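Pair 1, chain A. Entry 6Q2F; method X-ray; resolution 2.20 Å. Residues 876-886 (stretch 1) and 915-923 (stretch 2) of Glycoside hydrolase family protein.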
# COMPACT_ATOMS: atom_id res chain seq x y z
N ASP A 876 5.20 -15.81 31.13
CA ASP A 876 4.24 -15.32 32.12
C ASP A 876 3.71 -13.94 31.73
O ASP A 876 3.52 -13.07 32.58
CB ASP A 876 4.86 -15.30 33.53
CG ASP A 876 3.82 -15.12 34.62
OD1 ASP A 876 2.70 -15.66 34.47
OD2 ASP A 876 4.12 -14.45 35.63
N VAL A 877 3.48 -13.74 30.44
CA VAL A 877 2.88 -12.50 29.94
C VAL A 877 1.41 -12.78 29.65
O VAL A 877 1.08 -13.50 28.71
CB VAL A 877 3.61 -11.97 28.70
CG1 VAL A 877 2.93 -10.71 28.20
CG2 VAL A 877 5.05 -11.67 29.05
N ALA A 878 0.53 -12.19 30.46
CA ALA A 878 -0.90 -12.42 30.31
C ALA A 878 -1.42 -11.80 29.00
O ALA A 878 -0.90 -10.78 28.54
CB ALA A 878 -1.67 -11.83 31.50
N PRO A 879 -2.44 -12.40 28.40
CA PRO A 879 -3.08 -11.79 27.22
C PRO A 879 -3.51 -10.36 27.49
O PRO A 879 -4.01 -10.04 28.56
CB PRO A 879 -4.29 -12.69 26.96
CG PRO A 879 -4.06 -13.94 27.74
CD PRO A 879 -3.15 -13.60 28.88
N ASP A 880 -3.33 -9.50 26.48
CA ASP A 880 -3.79 -8.13 26.62
C ASP A 880 -5.31 -8.04 26.48
O ASP A 880 -5.98 -7.40 27.30
CB ASP A 880 -3.11 -7.24 25.58
CG ASP A 880 -3.23 -5.76 25.91
OD1 ASP A 880 -3.64 -5.45 27.04
OD2 ASP A 880 -2.89 -4.92 25.03
N PHE A 881 -5.86 -8.65 25.43
CA PHE A 881 -7.30 -8.66 25.22
C PHE A 881 -7.72 -10.04 24.77
O PHE A 881 -7.14 -10.61 23.84
CB PHE A 881 -7.76 -7.62 24.19
CG PHE A 881 -9.22 -7.76 23.80
CD1 PHE A 881 -10.22 -7.39 24.68
CD2 PHE A 881 -9.58 -8.30 22.59
CE1 PHE A 881 -11.56 -7.55 24.35
CE2 PHE A 881 -10.91 -8.46 22.24
CZ PHE A 881 -11.90 -8.08 23.12
N THR A 882 -8.75 -10.57 25.41
CA THR A 882 -9.36 -11.81 24.98
C THR A 882 -10.81 -11.79 25.43
O THR A 882 -11.25 -10.87 26.13
CB THR A 882 -8.64 -13.04 25.53
OG1 THR A 882 -9.10 -14.20 24.83
CG2 THR A 882 -8.94 -13.19 27.01
N PHE A 883 -11.57 -12.80 25.02
CA PHE A 883 -13.01 -12.77 25.25
C PHE A 883 -13.60 -14.17 25.17
O PHE A 883 -13.13 -15.01 24.40
CB PHE A 883 -13.72 -11.85 24.25
CG PHE A 883 -13.51 -12.24 22.82
CD1 PHE A 883 -14.35 -13.15 22.20
CD2 PHE A 883 -12.46 -11.69 22.09
CE1 PHE A 883 -14.16 -13.50 20.87
CE2 PHE A 883 -12.26 -12.04 20.75
CZ PHE A 883 -13.11 -12.95 20.15
N THR A 884 -14.66 -14.38 25.95
CA THR A 884 -15.46 -15.60 25.90
C THR A 884 -16.90 -15.24 25.55
O THR A 884 -17.30 -14.08 25.64
CB THR A 884 -15.43 -16.36 27.23
OG1 THR A 884 -16.08 -15.59 28.24
CG2 THR A 884 -13.98 -16.61 27.66
N GLY A 885 -17.67 -16.26 25.16
CA GLY A 885 -19.09 -16.11 24.91
C GLY A 885 -19.49 -15.87 23.47
O GLY A 885 -20.67 -15.63 23.22
N ALA A 886 -18.56 -15.91 22.53
CA ALA A 886 -18.86 -15.80 21.11
C ALA A 886 -18.64 -17.14 20.44
O ALA A 886 -17.93 -18.01 20.95
CB ALA A 886 -17.98 -14.74 20.43
N GLN A 915 -22.95 -9.96 19.11
CA GLN A 915 -22.26 -10.82 20.07
C GLN A 915 -22.49 -10.31 21.48
O GLN A 915 -22.54 -9.10 21.72
CB GLN A 915 -20.74 -10.87 19.79
CG GLN A 915 -20.38 -11.18 18.34
CD GLN A 915 -20.78 -12.59 17.96
OE1 GLN A 915 -20.52 -13.55 18.70
NE2 GLN A 915 -21.41 -12.74 16.79
N SER A 916 -22.64 -11.25 22.41
CA SER A 916 -22.67 -11.00 23.85
C SER A 916 -21.46 -11.72 24.43
O SER A 916 -21.46 -12.95 24.52
CB SER A 916 -23.96 -11.51 24.49
OG SER A 916 -25.06 -10.70 24.13
N ILE A 917 -20.43 -10.97 24.80
CA ILE A 917 -19.19 -11.59 25.23
C ILE A 917 -18.88 -11.17 26.67
O ILE A 917 -19.48 -10.25 27.22
CB ILE A 917 -18.00 -11.22 24.32
CG1 ILE A 917 -17.73 -9.71 24.40
CG2 ILE A 917 -18.27 -11.66 22.89
CD1 ILE A 917 -16.50 -9.26 23.58
N GLU A 918 -17.92 -11.87 27.26
CA GLU A 918 -17.22 -11.38 28.44
C GLU A 918 -15.82 -11.00 27.98
O GLU A 918 -15.06 -11.86 27.51
CB GLU A 918 -17.18 -12.43 29.56
CG GLU A 918 -18.54 -12.68 30.23
CD GLU A 918 -18.45 -12.70 31.75
OE1 GLU A 918 -17.67 -13.51 32.31
OE2 GLU A 918 -19.16 -11.90 32.39
N ALA A 919 -15.50 -9.72 28.08
CA ALA A 919 -14.25 -9.18 27.55
C ALA A 919 -13.24 -9.05 28.67
O ALA A 919 -13.56 -8.51 29.74
CB ALA A 919 -14.48 -7.82 26.88
N HIS A 920 -12.02 -9.56 28.44
CA HIS A 920 -10.93 -9.60 29.42
C HIS A 920 -9.84 -8.63 28.99
O HIS A 920 -9.27 -8.79 27.92
CB HIS A 920 -10.33 -11.00 29.56
CG HIS A 920 -11.28 -12.02 30.10
ND1 HIS A 920 -11.03 -12.74 31.25
CD2 HIS A 920 -12.49 -12.44 29.65
CE1 HIS A 920 -12.04 -13.55 31.49
NE2 HIS A 920 -12.93 -13.40 30.53
N PHE A 921 -9.55 -7.64 29.84
CA PHE A 921 -8.53 -6.65 29.55
C PHE A 921 -7.43 -6.77 30.60
O PHE A 921 -7.72 -6.95 31.80
CB PHE A 921 -9.10 -5.24 29.55
CG PHE A 921 -10.28 -5.06 28.64
CD1 PHE A 921 -11.55 -5.41 29.07
CD2 PHE A 921 -10.13 -4.56 27.36
CE1 PHE A 921 -12.64 -5.26 28.24
CE2 PHE A 921 -11.21 -4.40 26.52
CZ PHE A 921 -12.47 -4.75 26.96
N ARG A 922 -6.18 -6.70 30.14
CA ARG A 922 -5.03 -6.75 31.05
C ARG A 922 -4.84 -5.37 31.66
O ARG A 922 -3.93 -4.61 31.33
CB ARG A 922 -3.78 -7.22 30.31
CG ARG A 922 -2.56 -7.45 31.21
CD ARG A 922 -1.33 -7.83 30.36
NE ARG A 922 -0.96 -6.77 29.43
CZ ARG A 922 -0.36 -6.96 28.25
NH1 ARG A 922 -0.09 -8.19 27.83
NH2 ARG A 922 -0.05 -5.92 27.49
N VAL A 923 -5.75 -5.02 32.57
CA VAL A 923 -5.70 -3.74 33.25
C VAL A 923 -6.44 -3.89 34.57
O VAL A 923 -7.30 -4.76 34.73
CB VAL A 923 -6.30 -2.58 32.42
CG1 VAL A 923 -7.77 -2.85 32.13
CG2 VAL A 923 -6.16 -1.23 33.13
O HOH W 1 -6.88 -10.03 28.80
O HOH W 2 -2.15 -4.27 29.18
O HOH W 3 -15.20 -15.08 30.73
O HOH W 4 -22.20 -13.83 21.51

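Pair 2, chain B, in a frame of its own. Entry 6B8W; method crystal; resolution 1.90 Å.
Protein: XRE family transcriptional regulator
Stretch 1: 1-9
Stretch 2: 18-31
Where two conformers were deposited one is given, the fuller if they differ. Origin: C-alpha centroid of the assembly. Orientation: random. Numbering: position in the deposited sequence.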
# COMPACT_ATOMS: atom_id res chain seq x y z
N GLN B 1 17.05 13.16 -9.17
CA GLN B 1 15.98 12.78 -10.15
C GLN B 1 14.58 13.19 -9.63
O GLN B 1 14.22 12.91 -8.48
CB GLN B 1 16.06 11.29 -10.50
CG GLN B 1 15.11 10.84 -11.60
CD GLN B 1 15.31 9.39 -12.03
OE1 GLN B 1 16.44 8.95 -12.29
NE2 GLN B 1 14.22 8.64 -12.13
N ALA B 2 13.81 13.83 -10.50
CA ALA B 2 12.48 14.35 -10.16
C ALA B 2 11.49 13.30 -9.63
O ALA B 2 10.80 13.53 -8.64
CB ALA B 2 11.89 15.09 -11.35
N MET B 3 11.44 12.15 -10.30
CA MET B 3 10.52 11.08 -9.93
C MET B 3 11.21 9.72 -10.08
O MET B 3 11.74 9.41 -11.15
CB MET B 3 9.27 11.13 -10.82
CG MET B 3 8.09 10.35 -10.27
SD MET B 3 6.70 10.37 -11.42
CE MET B 3 5.27 9.97 -10.41
N VAL B 4 11.22 8.94 -9.00
CA VAL B 4 11.80 7.59 -9.01
C VAL B 4 10.69 6.61 -8.71
O VAL B 4 10.06 6.68 -7.64
CB VAL B 4 12.93 7.43 -7.98
CG1 VAL B 4 13.42 5.98 -7.91
CG2 VAL B 4 14.09 8.36 -8.32
N VAL B 5 10.45 5.69 -9.64
CA VAL B 5 9.40 4.70 -9.53
C VAL B 5 10.01 3.31 -9.37
O VAL B 5 10.94 2.94 -10.09
CB VAL B 5 8.50 4.70 -10.78
CG1 VAL B 5 7.28 3.81 -10.58
CG2 VAL B 5 8.08 6.13 -11.11
N LYS B 6 9.45 2.56 -8.45
CA LYS B 6 9.89 1.21 -8.11
C LYS B 6 8.65 0.30 -7.90
O LYS B 6 7.78 0.63 -7.10
CB LYS B 6 10.72 1.31 -6.82
CG LYS B 6 10.73 0.08 -5.94
CD LYS B 6 11.43 0.35 -4.61
CE LYS B 6 11.09 -0.73 -3.58
NZ LYS B 6 11.25 -2.11 -4.13
N PRO B 7 8.57 -0.83 -8.62
CA PRO B 7 7.44 -1.72 -8.35
C PRO B 7 7.65 -2.42 -6.99
O PRO B 7 8.75 -2.88 -6.71
CB PRO B 7 7.53 -2.74 -9.48
CG PRO B 7 8.98 -2.81 -9.81
CD PRO B 7 9.50 -1.41 -9.62
N LEU B 8 6.62 -2.45 -6.14
CA LEU B 8 6.76 -3.13 -4.83
C LEU B 8 6.67 -4.64 -4.99
O LEU B 8 7.23 -5.39 -4.22
CB LEU B 8 5.73 -2.62 -3.82
CG LEU B 8 6.08 -1.30 -3.15
CD1 LEU B 8 4.86 -0.64 -2.53
CD2 LEU B 8 7.17 -1.50 -2.11
N PHE B 9 5.90 -5.05 -5.97
CA PHE B 9 5.69 -6.43 -6.29
C PHE B 9 5.69 -6.49 -7.79
O PHE B 9 5.38 -5.48 -8.43
CB PHE B 9 4.35 -6.90 -5.75
CG PHE B 9 4.25 -6.83 -4.26
CD1 PHE B 9 4.79 -7.84 -3.47
CD2 PHE B 9 3.63 -5.75 -3.63
CE1 PHE B 9 4.72 -7.77 -2.09
CE2 PHE B 9 3.55 -5.68 -2.24
CZ PHE B 9 4.09 -6.69 -1.48
N ASP B 18 -1.02 -3.86 -10.16
CA ASP B 18 0.31 -3.31 -10.03
C ASP B 18 0.34 -2.49 -8.75
O ASP B 18 -0.67 -1.94 -8.33
CB ASP B 18 0.71 -2.44 -11.23
CG ASP B 18 1.53 -3.17 -12.27
OD1 ASP B 18 2.31 -4.08 -11.91
OD2 ASP B 18 1.45 -2.78 -13.46
N HIS B 19 1.51 -2.39 -8.16
CA HIS B 19 1.69 -1.69 -6.89
C HIS B 19 3.07 -1.02 -7.01
O HIS B 19 4.10 -1.70 -7.01
CB HIS B 19 1.68 -2.72 -5.78
CG HIS B 19 1.59 -2.14 -4.41
ND1 HIS B 19 1.09 -2.85 -3.34
CD2 HIS B 19 1.87 -0.90 -3.94
CE1 HIS B 19 1.10 -2.08 -2.26
NE2 HIS B 19 1.58 -0.90 -2.60
N PHE B 20 3.07 0.29 -7.13
CA PHE B 20 4.27 1.05 -7.31
C PHE B 20 4.58 1.90 -6.11
O PHE B 20 3.67 2.40 -5.45
CB PHE B 20 4.11 2.00 -8.52
CG PHE B 20 3.82 1.30 -9.80
CD1 PHE B 20 4.83 0.60 -10.46
CD2 PHE B 20 2.55 1.34 -10.37
CE1 PHE B 20 4.58 -0.06 -11.65
CE2 PHE B 20 2.29 0.69 -11.56
CZ PHE B 20 3.31 -0.02 -12.21
N SER B 21 5.86 2.08 -5.86
CA SER B 21 6.36 2.95 -4.82
C SER B 21 7.05 4.09 -5.56
O SER B 21 8.00 3.86 -6.33
CB SER B 21 7.34 2.20 -3.93
OG SER B 21 7.91 3.10 -3.01
N ILE B 22 6.61 5.32 -5.29
CA ILE B 22 7.09 6.49 -6.01
C ILE B 22 7.60 7.57 -5.07
O ILE B 22 6.97 7.87 -4.07
CB ILE B 22 5.92 7.08 -6.84
CG1 ILE B 22 5.38 6.00 -7.80
CG2 ILE B 22 6.35 8.35 -7.58
CD1 ILE B 22 4.16 6.43 -8.59
N ILE B 23 8.76 8.13 -5.40
CA ILE B 23 9.34 9.23 -4.63
C ILE B 23 9.40 10.43 -5.60
O ILE B 23 10.01 10.35 -6.66
CB ILE B 23 10.70 8.91 -4.06
CG1 ILE B 23 10.58 7.71 -3.10
CG2 ILE B 23 11.25 10.13 -3.33
CD1 ILE B 23 11.89 7.19 -2.54
N LEU B 24 8.76 11.52 -5.19
CA LEU B 24 8.66 12.75 -5.99
C LEU B 24 9.43 13.86 -5.27
O LEU B 24 9.15 14.18 -4.10
CB LEU B 24 7.16 13.08 -6.17
CG LEU B 24 6.64 14.03 -7.23
CD1 LEU B 24 7.04 13.59 -8.64
CD2 LEU B 24 5.10 14.11 -7.12
N ALA B 25 10.43 14.41 -5.96
CA ALA B 25 11.30 15.44 -5.40
C ALA B 25 10.57 16.76 -5.22
O ALA B 25 9.58 17.01 -5.88
CB ALA B 25 12.52 15.64 -6.30
N PRO B 26 11.08 17.62 -4.32
CA PRO B 26 10.46 18.92 -4.12
C PRO B 26 10.31 19.67 -5.43
O PRO B 26 11.25 19.70 -6.24
CB PRO B 26 11.45 19.64 -3.20
CG PRO B 26 12.07 18.54 -2.43
CD PRO B 26 12.22 17.42 -3.40
N GLY B 27 9.12 20.21 -5.66
CA GLY B 27 8.83 21.00 -6.85
C GLY B 27 8.50 20.22 -8.10
O GLY B 27 8.14 20.82 -9.11
N ALA B 28 8.61 18.90 -8.05
CA ALA B 28 8.34 18.07 -9.20
C ALA B 28 6.83 17.94 -9.47
O ALA B 28 6.02 17.91 -8.56
CB ALA B 28 8.97 16.71 -9.02
N LEU B 29 6.51 17.86 -10.76
CA LEU B 29 5.16 17.70 -11.27
C LEU B 29 5.18 16.56 -12.27
O LEU B 29 5.98 16.58 -13.21
CB LEU B 29 4.71 18.96 -11.98
CG LEU B 29 3.40 18.88 -12.77
CD1 LEU B 29 2.19 18.69 -11.86
CD2 LEU B 29 3.22 20.15 -13.62
N SER B 30 4.27 15.60 -12.09
CA SER B 30 4.15 14.48 -13.00
C SER B 30 2.69 14.34 -13.44
O SER B 30 1.79 14.22 -12.60
CB SER B 30 4.59 13.20 -12.28
OG SER B 30 4.49 12.07 -13.12
N GLU B 31 2.46 14.37 -14.75
CA GLU B 31 1.13 14.19 -15.31
C GLU B 31 0.98 12.71 -15.69
O GLU B 31 1.90 12.10 -16.23
CB GLU B 31 0.87 15.16 -16.48
CG GLU B 31 0.75 16.59 -15.93
CD GLU B 31 0.79 17.70 -16.97
OE1 GLU B 31 0.65 17.42 -18.19
OE2 GLU B 31 0.94 18.87 -16.53
O HOH W 5 12.72 11.62 -6.33
O HOH W 6 10.67 4.77 -5.60
O HOH W 7 3.86 -3.67 -9.79

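Pair 1 and pair 2 are both two-stranded antiparallel ladders, and their backbones superpose with an RMSD of 0.6 Å over 14 central residues. The strand directions differ by 157° in pair 1 and 150° in pair 2, with the strand axes approaching to 4.6 and 4.5 Å. The register is the same. Thr A882 with His A920 matches Val B4 with Ile B23, and Thr A884 with Glu A918 matches Lys B6 with Ser B21; each is a hydrogen-bonded pair closed by two backbone bonds. The ladder extends one bond further at matched positions, from Arg A922 N to Asp A880 O (2.9 Å) and from Ala B25 N to Ala B2 O (2.8 Å).

On one face, both pairs pack apolar groups, but bulk is distributed differently. In pair 1 the rings of Phe A881 and Phe A921 meet obliquely, with centroids 5.3 Å apart and planes at 45°, while small Ala A919 places its CB 3.9 Å from Phe A881 CE1, at the ring edge. The matched trio in pair 2 is Met B3, Leu B24 and Ile B22. Here the extended methionine reaches across, bringing CE to 3.4 Å from Ile B22 CG2 and CG to 3.8 Å from Leu B24 CD1. Further along, Phe A883 CB lies 3.9 Å from Ile A917 CD1; at the equivalent positions Val B5 CG1 lies 4.0 Å from Phe B20 CD1, the aromatic residue being on stretch 1 in pair 1 and on stretch 2 in pair 2.

The other face is more polar in pair 1. Water 3 links Thr A884 OG1 (2.7 Å) with His A920 NE2 (2.8 Å), and Thr A882 CG2 packs 3.6 Å from His A920 CB. Aliphatic Val B4 and Ile B23 occupy the positions matched to Thr A882 and His A920.

At the Arg A922 end the backbones nearly coincide but the side chains differ. Arg A922 reaches across to the loop before strand 881-884: NH1 donates to Ala A878 O (2.8 Å), and the guanidinium lies with one face over Asp A880 CG. Their salt bridge is long, 3.6 Å from Asp A880 OD1 to Arg A922 NH2, with the oxygen well out of the guanidinium plane. Water 2 also joins Asp A880 OD1 to Arg A922 NE, at 2.9 and 2.8 Å. The counterparts, Ala B2 and Ala B25, keep the backbone hydrogen bond, but neither side chain can carry a salt bridge.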